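Local coordinates for protein esterase (Rhizomucor miehei CAU432, PDB 4WY8) that hydrolyses carboxylic ester bonds, as a fungal carboxylesterase of the alpha/beta hydrolase fold, at residues Thr99-Arg110 with Ile293-Pro301; Val172-Leu180 with Asp245-Ala253. All blocks are in the same frame, centred on the assembly; numbering follows the deposited sequence.

Contact 1. Residues Thr99-Arg110 with Ile293-Pro301; sequences THRRTVYELTVR and IFNLATLSP
T103, in the first turn of helix 101-111, donates from OG1 to F294 O over 2.7 Å. The hydroxyl lies 30° off the carbonyl plane, a bent approach. It stands beside its own backbone N (chi1 -60°); this places CG2 beside the carbonyl carbon, against F294 CD1, while OG1 also meets the edge of the phenyl ring in its plane. The preceding residue, R102, grips a single carbonyl side-on: NE reaches A297 O at 3.0 Å with 160° at the hydrogen, and NH2 adds a longer bond of 3.3 Å to the same oxygen. A297 O lies almost in the guanidinium plane. Bends at chi2 and chi3 fold the chain back, laying R102 CG on L299 CB at 3.7 Å; NH1 is held by E46 O. At the N-cap, the H100 ring carries N295 CA over the centre of one face.

Waters bridge the two backbones. Water 1 accepts from T103 N (2.9 Å) and lies within bonding distance of T99 O and F294 O, and water 3 accepts from R102 N beside L296 O.

In the next shell, T99 OG1 and H100 ND1 share a hydrogen bond of 2.7 Å, and H100 NE2 bonds D163, next to S164. The 293-301 loop follows H291 of a probable S164-H291-D261 triad, and its docking on a helix N terminus is consistent with the catalytic-histidine loop of an alpha/beta hydrolase.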
loop_
_atom_site.group_PDB
_atom_site.type_symbol
_atom_site.label_atom_id
_atom_site.label_comp_id
_atom_site.label_asym_id
_atom_site.label_seq_id
_atom_site.Cartn_x
_atom_site.Cartn_y
_atom_site.Cartn_z
ATOM N N THR A 99 17.369 8.472 -15.974
ATOM C CA THR A 99 16.691 7.202 -15.751
ATOM C C THR A 99 15.516 7.375 -14.795
ATOM O O THR A 99 14.494 6.671 -14.899
ATOM C CB THR A 99 17.628 6.138 -15.190
ATOM O OG1 THR A 99 18.174 6.568 -13.938
ATOM C CG2 THR A 99 18.762 5.884 -16.169
ATOM N N HIS A 100 15.629 8.332 -13.880
ATOM C CA HIS A 100 14.584 8.486 -12.869
ATOM C C HIS A 100 13.727 9.702 -13.126
ATOM O O HIS A 100 12.945 10.114 -12.259
ATOM C CB HIS A 100 15.193 8.559 -11.469
ATOM C CG HIS A 100 15.763 7.256 -11.003
ATOM N ND1 HIS A 100 16.865 6.672 -11.589
ATOM C CD2 HIS A 100 15.345 6.399 -10.035
ATOM C CE1 HIS A 100 17.119 5.516 -10.989
ATOM N NE2 HIS A 100 16.211 5.327 -10.046
ATOM N N ARG A 101 13.883 10.283 -14.314
ATOM C CA ARG A 101 13.113 11.459 -14.683
ATOM C C ARG A 101 11.616 11.206 -14.554
ATOM O O ARG A 101 10.872 12.040 -14.036
ATOM C CB ARG A 101 13.437 11.893 -16.117
ATOM C CG ARG A 101 12.523 13.022 -16.599
ATOM C CD ARG A 101 12.883 13.464 -18.007
ATOM N NE ARG A 101 12.709 12.371 -18.953
ATOM C CZ ARG A 101 13.184 12.369 -20.192
ATOM N NH1 ARG A 101 13.873 13.404 -20.638
ATOM N NH2 ARG A 101 12.963 11.330 -20.978
ATOM N N ARG A 102 11.159 10.074 -15.064
ATOM C CA ARG A 102 9.729 9.785 -15.029
ATOM C C ARG A 102 9.221 9.763 -13.572
ATOM O O ARG A 102 8.286 10.485 -13.191
ATOM C CB ARG A 102 9.466 8.450 -15.748
ATOM C CG ARG A 102 8.043 7.904 -15.604
ATOM C CD ARG A 102 7.043 8.665 -16.431
ATOM N NE ARG A 102 7.376 8.544 -17.855
ATOM C CZ ARG A 102 6.630 9.020 -18.849
ATOM N NH1 ARG A 102 5.489 9.645 -18.595
ATOM N NH2 ARG A 102 7.023 8.856 -20.097
ATOM N N THR A 103 9.881 8.944 -12.758
ATOM C CA THR A 103 9.522 8.795 -11.360
ATOM C C THR A 103 9.535 10.134 -10.608
ATOM O O THR A 103 8.586 10.474 -9.885
ATOM C CB THR A 103 10.494 7.822 -10.682
ATOM O OG1 THR A 103 10.406 6.542 -11.333
ATOM C CG2 THR A 103 10.163 7.693 -9.200
ATOM N N VAL A 104 10.607 10.894 -10.808
ATOM C CA VAL A 104 10.814 12.161 -10.122
ATOM C C VAL A 104 9.806 13.235 -10.555
ATOM O O VAL A 104 9.213 13.919 -9.715
ATOM C CB VAL A 104 12.269 12.657 -10.349
ATOM C CG1 VAL A 104 12.392 14.128 -10.001
ATOM C CG2 VAL A 104 13.265 11.810 -9.515
ATOM N N TYR A 105 9.562 13.361 -11.853
ATOM C CA TYR A 105 8.586 14.356 -12.321
ATOM C C TYR A 105 7.197 14.020 -11.794
ATOM O O TYR A 105 6.475 14.927 -11.290
ATOM C CB TYR A 105 8.550 14.449 -13.853
ATOM C CG TYR A 105 9.718 15.181 -14.493
ATOM C CD1 TYR A 105 10.942 15.301 -13.841
ATOM C CD2 TYR A 105 9.597 15.739 -15.774
ATOM C CE1 TYR A 105 12.023 15.965 -14.448
ATOM C CE2 TYR A 105 10.668 16.407 -16.390
ATOM C CZ TYR A 105 11.876 16.513 -15.717
ATOM O OH TYR A 105 12.947 17.164 -16.306
ATOM N N GLU A 106 6.834 12.728 -11.857
ATOM C CA GLU A 106 5.511 12.316 -11.331
ATOM C C GLU A 106 5.364 12.569 -9.824
ATOM O O GLU A 106 4.343 13.052 -9.358
ATOM C CB GLU A 106 5.251 10.829 -11.624
ATOM C CG GLU A 106 4.886 10.516 -13.077
ATOM C CD GLU A 106 3.518 11.063 -13.523
ATOM O OE1 GLU A 106 2.657 11.396 -12.667
ATOM O OE2 GLU A 106 3.297 11.136 -14.755
ATOM N N LEU A 107 6.385 12.208 -9.062
ATOM C CA LEU A 107 6.379 12.437 -7.621
ATOM C C LEU A 107 6.256 13.937 -7.321
ATOM O O LEU A 107 5.493 14.370 -6.465
ATOM C CB LEU A 107 7.658 11.864 -7.014
ATOM C CG LEU A 107 7.813 11.944 -5.493
ATOM C CD1 LEU A 107 6.679 11.203 -4.719
ATOM C CD2 LEU A 107 9.200 11.436 -5.087
ATOM N N THR A 108 7.021 14.724 -8.055
ATOM C CA THR A 108 6.989 16.169 -7.942
ATOM C C THR A 108 5.584 16.705 -8.093
ATOM O O THR A 108 5.114 17.446 -7.212
ATOM C CB THR A 108 7.880 16.838 -8.999
ATOM O OG1 THR A 108 9.252 16.448 -8.799
ATOM C CG2 THR A 108 7.725 18.358 -8.925
ATOM N N VAL A 109 4.888 16.347 -9.177
ATOM C CA VAL A 109 3.573 16.988 -9.345
ATOM C C VAL A 109 2.468 16.329 -8.531
ATOM O O VAL A 109 1.485 16.990 -8.154
ATOM C CB VAL A 109 3.119 17.024 -10.822
ATOM C CG1 VAL A 109 4.173 17.758 -11.674
ATOM C CG2 VAL A 109 2.920 15.608 -11.347
ATOM N N ARG A 110 2.612 15.047 -8.215
ATOM C CA ARG A 110 1.572 14.399 -7.420
ATOM C C ARG A 110 1.663 14.834 -5.958
ATOM O O ARG A 110 0.658 15.046 -5.319
ATOM C CB ARG A 110 1.655 12.882 -7.530
ATOM C CG ARG A 110 1.290 12.354 -8.918
ATOM C CD ARG A 110 1.307 10.833 -8.929
ATOM N NE ARG A 110 1.446 10.279 -10.275
ATOM C CZ ARG A 110 1.056 9.054 -10.626
ATOM N NH1 ARG A 110 0.480 8.253 -9.728
ATOM N NH2 ARG A 110 1.257 8.624 -11.870
ATOM N N ILE A 293 10.960 -0.900 -11.547
ATOM C CA ILE A 293 9.920 -0.182 -12.253
ATOM C C ILE A 293 10.099 1.337 -12.167
ATOM O O ILE A 293 9.480 2.071 -12.933
ATOM C CB ILE A 293 8.527 -0.602 -11.768
ATOM C CG1 ILE A 293 8.349 -0.404 -10.269
ATOM C CG2 ILE A 293 8.313 -2.084 -12.096
ATOM C CD1 ILE A 293 6.982 -0.916 -9.800
ATOM N N PHE A 294 10.957 1.813 -11.266
ATOM C CA PHE A 294 11.121 3.263 -11.100
ATOM C C PHE A 294 12.373 3.872 -11.746
ATOM O O PHE A 294 12.643 5.077 -11.567
ATOM C CB PHE A 294 11.091 3.620 -9.609
ATOM C CG PHE A 294 9.757 3.380 -8.976
ATOM C CD1 PHE A 294 8.662 4.151 -9.343
ATOM C CD2 PHE A 294 9.586 2.374 -8.034
ATOM C CE1 PHE A 294 7.412 3.927 -8.772
ATOM C CE2 PHE A 294 8.342 2.140 -7.453
ATOM C CZ PHE A 294 7.257 2.919 -7.819
ATOM N N ASN A 295 13.115 3.077 -12.516
ATOM C CA ASN A 295 14.284 3.597 -13.245
ATOM C C ASN A 295 14.195 3.433 -14.761
ATOM O O ASN A 295 15.212 3.215 -15.430
ATOM C CB ASN A 295 15.562 2.908 -12.752
ATOM C CG ASN A 295 15.517 1.388 -12.926
ATOM O OD1 ASN A 295 15.151 0.658 -12.003
ATOM N ND2 ASN A 295 15.940 0.907 -14.095
ATOM N N LEU A 296 12.985 3.545 -15.297
ATOM C CA LEU A 296 12.757 3.328 -16.722
ATOM C C LEU A 296 12.159 4.576 -17.382
ATOM O O LEU A 296 11.790 5.556 -16.700
ATOM C CB LEU A 296 11.845 2.120 -16.926
ATOM C CG LEU A 296 12.339 0.834 -16.228
ATOM C CD1 LEU A 296 11.328 -0.289 -16.364
ATOM C CD2 LEU A 296 13.720 0.371 -16.736
ATOM N N ALA A 297 12.066 4.550 -18.709
ATOM C CA ALA A 297 11.591 5.724 -19.451
ATOM C C ALA A 297 10.115 5.970 -19.195
ATOM O O ALA A 297 9.643 7.122 -19.227
ATOM C CB ALA A 297 11.862 5.549 -20.943
ATOM N N THR A 298 9.394 4.880 -18.936
ATOM C CA THR A 298 7.959 4.925 -18.653
ATOM C C THR A 298 7.660 4.401 -17.249
ATOM O O THR A 298 8.533 3.867 -16.569
ATOM C CB THR A 298 7.168 4.083 -19.640
ATOM O OG1 THR A 298 7.723 2.759 -19.632
ATOM C CG2 THR A 298 7.273 4.661 -21.049
ATOM N N LEU A 299 6.407 4.510 -16.844
ATOM C CA LEU A 299 5.990 4.075 -15.521
ATOM C C LEU A 299 4.854 3.076 -15.619
ATOM O O LEU A 299 3.805 3.406 -16.162
ATOM C CB LEU A 299 5.564 5.295 -14.693
ATOM C CG LEU A 299 5.174 5.008 -13.247
ATOM C CD1 LEU A 299 6.383 4.472 -12.481
ATOM C CD2 LEU A 299 4.644 6.289 -12.608
ATOM N N SER A 300 5.045 1.874 -15.071
ATOM C CA SER A 300 4.014 0.837 -15.133
ATOM C C SER A 300 2.764 1.292 -14.381
ATOM O O SER A 300 2.842 2.186 -13.545
ATOM C CB SER A 300 4.521 -0.490 -14.552
ATOM O OG SER A 300 4.593 -0.491 -13.139
ATOM N N PRO A 301 1.599 0.709 -14.710
ATOM C CA PRO A 301 0.383 1.042 -13.951
ATOM C C PRO A 301 0.568 0.852 -12.428
ATOM O O PRO A 301 0.198 1.732 -11.618
ATOM C CB PRO A 301 -0.656 0.063 -14.513
ATOM C CG PRO A 301 -0.160 -0.239 -15.927
ATOM C CD PRO A 301 1.336 -0.228 -15.825
HETATM O O HOH W 1 11.649 6.909 -13.829
HETATM O O HOH W 2 11.550 9.627 -19.022
HETATM O O HOH W 3 12.965 8.368 -16.961
#

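Contact 2. Residues Val172-Leu180 with Asp245-Ala253; sequences VVCIRAKQL and DDLRVLPRA
K178 lies along the 245-253 loop and brings its ammonium to a group of backbone carbonyls, in the alpha/beta hydrolase fold where helix 165-179, which follows the probable nucleophile elbow, packs against the connection leading into strand 253-258. CG is anti to the backbone N (chi1 173°), the start of an extended chain that delivers NZ among the loop's carbonyl oxygens. There it donates to R248 O at 2.8 Å, a bond that comes in 35° off the carbonyl plane, and weakly to D246 O at 3.2 Å. Water 4 accepts from NZ at 2.7 Å and donates to D245 O. The carbonyls come from the last turn of the weakly bonded helix 244-247 and the residue after it; their partial negative charge would be expected to favour a charged amine.

The aliphatic part of the lysine is used as well. V249 is set across it at about a right angle, with CG2 3.6 Å from K178 CE. V249 has a left-handed backbone conformation (positive phi and psi) that lets the chain reverse between the carbonyl of R248 and the side chain of L250.

Deeper in, L250 rests on the helix surface: CD2 lies over the backbone of C174 and I175, while CD1 meets I175 CG1 obliquely. I175 also crosses L247 at a slant, its CD1 3.8 Å from L247 CD2, and Y270 of helix 264-276 touches both side chains. N279 bonds L247 O and L250 N, bracketing the loop's turn. At the sheet end, C174 SG sits 3.9 Å from both CG and CD of the P251 ring.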
loop_
_atom_site.group_PDB
_atom_site.type_symbol
_atom_site.label_atom_id
_atom_site.label_comp_id
_atom_site.label_asym_id
_atom_site.label_seq_id
_atom_site.Cartn_x
_atom_site.Cartn_y
_atom_site.Cartn_z
ATOM N N VAL A 172 20.501 4.442 5.526
ATOM C CA VAL A 172 21.749 4.673 6.255
ATOM C C VAL A 172 22.023 6.169 6.496
ATOM O O VAL A 172 22.669 6.526 7.471
ATOM C CB VAL A 172 22.944 4.004 5.544
ATOM C CG1 VAL A 172 22.737 2.509 5.522
ATOM C CG2 VAL A 172 23.131 4.548 4.106
ATOM N N VAL A 173 21.535 7.044 5.617
ATOM C CA VAL A 173 21.588 8.470 5.906
ATOM C C VAL A 173 20.744 8.747 7.162
ATOM O O VAL A 173 21.138 9.552 8.007
ATOM C CB VAL A 173 21.096 9.331 4.731
ATOM C CG1 VAL A 173 20.586 10.682 5.225
ATOM C CG2 VAL A 173 22.204 9.520 3.720
ATOM N N CYS A 174 19.604 8.068 7.306
ATOM C CA CYS A 174 18.836 8.230 8.552
ATOM C C CYS A 174 19.620 7.771 9.796
ATOM O O CYS A 174 19.734 8.544 10.780
ATOM C CB CYS A 174 17.505 7.478 8.477
ATOM S SG CYS A 174 16.312 8.319 7.408
ATOM N N ILE A 175 20.180 6.553 9.757
ATOM C CA ILE A 175 20.976 6.082 10.909
ATOM C C ILE A 175 22.134 7.052 11.231
ATOM O O ILE A 175 22.425 7.380 12.401
ATOM C CB ILE A 175 21.565 4.701 10.665
ATOM C CG1 ILE A 175 20.454 3.706 10.328
ATOM C CG2 ILE A 175 22.412 4.244 11.868
ATOM C CD1 ILE A 175 20.985 2.384 9.764
ATOM N N ARG A 176 22.794 7.515 10.179
ATOM C CA ARG A 176 23.907 8.432 10.338
ATOM C C ARG A 176 23.505 9.776 10.957
ATOM O O ARG A 176 24.180 10.263 11.859
ATOM C CB ARG A 176 24.588 8.669 8.996
ATOM C CG ARG A 176 25.822 9.496 9.161
ATOM C CD ARG A 176 26.905 8.679 9.863
ATOM N NE ARG A 176 27.903 9.556 10.457
ATOM C CZ ARG A 176 28.860 10.173 9.778
ATOM N NH1 ARG A 176 28.966 10.006 8.466
ATOM N NH2 ARG A 176 29.711 10.956 10.420
ATOM N N ALA A 177 22.409 10.367 10.489
ATOM C CA ALA A 177 21.947 11.620 11.061
ATOM C C ALA A 177 21.577 11.410 12.535
ATOM O O ALA A 177 21.799 12.283 13.368
ATOM C CB ALA A 177 20.742 12.175 10.276
ATOM N N LYS A 178 21.005 10.256 12.851
ATOM C CA LYS A 178 20.716 9.952 14.252
ATOM C C LYS A 178 22.000 9.962 15.085
ATOM O O LYS A 178 22.042 10.538 16.169
ATOM C CB LYS A 178 20.028 8.598 14.402
ATOM C CG LYS A 178 19.864 8.194 15.876
ATOM C CD LYS A 178 19.646 6.703 16.066
ATOM C CE LYS A 178 19.585 6.333 17.544
ATOM N NZ LYS A 178 19.395 4.860 17.748
ATOM N N GLN A 179 23.045 9.317 14.575
ATOM C CA GLN A 179 24.324 9.280 15.297
ATOM C C GLN A 179 24.972 10.668 15.486
ATOM O O GLN A 179 25.743 10.878 16.429
ATOM C CB GLN A 179 25.278 8.310 14.596
ATOM C CG GLN A 179 24.827 6.878 14.871
ATOM C CD GLN A 179 25.850 5.824 14.521
ATOM O OE1 GLN A 179 26.924 6.121 13.972
ATOM N NE2 GLN A 179 25.531 4.572 14.861
ATOM N N LEU A 180 24.670 11.603 14.590
ATOM C CA LEU A 180 25.141 12.988 14.734
ATOM C C LEU A 180 24.186 13.875 15.564
ATOM O O LEU A 180 24.351 15.093 15.625
ATOM C CB LEU A 180 25.377 13.610 13.359
ATOM C CG LEU A 180 26.707 13.292 12.633
ATOM C CD1 LEU A 180 27.271 11.893 12.855
ATOM C CD2 LEU A 180 26.625 13.630 11.144
ATOM N N ASP A 245 18.963 -1.640 19.022
ATOM C CA ASP A 245 19.303 -0.355 19.633
ATOM C C ASP A 245 19.912 0.644 18.646
ATOM O O ASP A 245 19.737 1.861 18.792
ATOM C CB ASP A 245 20.256 -0.556 20.816
ATOM C CG ASP A 245 19.517 -0.718 22.139
ATOM O OD1 ASP A 245 18.699 -1.658 22.271
ATOM O OD2 ASP A 245 19.758 0.106 23.050
ATOM N N ASP A 246 20.665 0.153 17.671
ATOM C CA ASP A 246 21.197 1.043 16.646
ATOM C C ASP A 246 20.068 1.756 15.875
ATOM O O ASP A 246 20.256 2.855 15.387
ATOM C CB ASP A 246 22.072 0.256 15.662
ATOM C CG ASP A 246 23.460 -0.076 16.226
ATOM O OD1 ASP A 246 23.953 0.634 17.132
ATOM O OD2 ASP A 246 24.058 -1.070 15.748
ATOM N N LEU A 247 18.908 1.100 15.767
ATOM C CA LEU A 247 17.828 1.529 14.871
ATOM C C LEU A 247 16.692 2.285 15.596
ATOM O O LEU A 247 15.731 2.740 14.967
ATOM C CB LEU A 247 17.227 0.306 14.162
ATOM C CG LEU A 247 18.193 -0.403 13.210
ATOM C CD1 LEU A 247 17.575 -1.678 12.658
ATOM C CD2 LEU A 247 18.670 0.535 12.121
ATOM N N ARG A 248 16.808 2.420 16.916
ATOM C CA ARG A 248 15.806 3.128 17.709
ATOM C C ARG A 248 15.764 4.593 17.309
ATOM O O ARG A 248 16.759 5.124 16.821
ATOM C CB ARG A 248 16.131 3.001 19.196
ATOM C CG ARG A 248 16.044 1.586 19.692
ATOM C CD ARG A 248 15.995 1.480 21.198
ATOM N NE ARG A 248 15.911 0.072 21.581
ATOM C CZ ARG A 248 14.764 -0.572 21.743
ATOM N NH1 ARG A 248 13.622 0.086 21.571
ATOM N NH2 ARG A 248 14.756 -1.858 22.083
ATOM N N VAL A 249 14.631 5.246 17.565
ATOM C CA VAL A 249 14.416 6.664 17.237
ATOM C C VAL A 249 14.920 7.039 15.822
ATOM O O VAL A 249 15.685 7.971 15.598
ATOM C CB VAL A 249 15.004 7.570 18.411
ATOM C CG1 VAL A 249 14.924 6.814 19.742
ATOM C CG2 VAL A 249 16.434 8.043 18.211
ATOM N N LEU A 250 14.448 6.285 14.838
ATOM C CA LEU A 250 14.648 6.656 13.431
ATOM C C LEU A 250 13.382 7.331 12.888
ATOM O O LEU A 250 12.292 7.232 13.494
ATOM C CB LEU A 250 15.011 5.423 12.605
ATOM C CG LEU A 250 16.427 4.895 12.830
ATOM C CD1 LEU A 250 16.705 3.729 11.911
ATOM C CD2 LEU A 250 17.463 5.979 12.662
ATOM N N PRO A 251 13.500 8.015 11.737
ATOM C CA PRO A 251 12.288 8.687 11.248
ATOM C C PRO A 251 11.179 7.731 10.808
ATOM O O PRO A 251 11.439 6.604 10.382
ATOM C CB PRO A 251 12.807 9.543 10.079
ATOM C CG PRO A 251 14.267 9.760 10.393
ATOM C CD PRO A 251 14.708 8.448 11.011
ATOM N N ARG A 252 9.942 8.167 10.990
ATOM C CA ARG A 252 8.744 7.484 10.475
ATOM C C ARG A 252 9.002 6.904 9.061
ATOM O O ARG A 252 9.506 7.605 8.174
ATOM C CB ARG A 252 7.578 8.484 10.465
ATOM C CG ARG A 252 6.285 8.021 9.830
ATOM C CD ARG A 252 5.229 9.167 9.877
ATOM N NE ARG A 252 4.278 9.078 8.765
ATOM C CZ ARG A 252 3.168 8.354 8.802
ATOM N NH1 ARG A 252 2.871 7.665 9.900
ATOM N NH2 ARG A 252 2.359 8.302 7.740
ATOM N N ALA A 253 8.705 5.620 8.873
ATOM C CA ALA A 253 9.197 4.894 7.701
ATOM C C ALA A 253 8.103 4.224 6.890
ATOM O O ALA A 253 7.164 3.649 7.447
ATOM C CB ALA A 253 10.199 3.834 8.134
HETATM O O HOH W 4 19.691 4.648 20.383
#

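Overall arrangement
From the N terminus, strands 51-59 and 65-73 and then strand 83-87 precede residues 99-110, where contact 1 opens its loop. Helix 165-179 follows strand 159-163, and its second half opens contact 2, which closes 65 residues later at residues 245-253, just ahead of strand 253-258. The chain then adds strand 281-286 before residues 293-301 close contact 1, so contact 2 is nested inside the larger loop. The centres lie 27 Å apart on opposite sides of the chain's centre, and the nearest atoms are about 14 Å apart. Contact 1 joins helix 101-111 to the approach to helix 301-322; contact 2 joins helix 165-179 to the entry of strand 253-258.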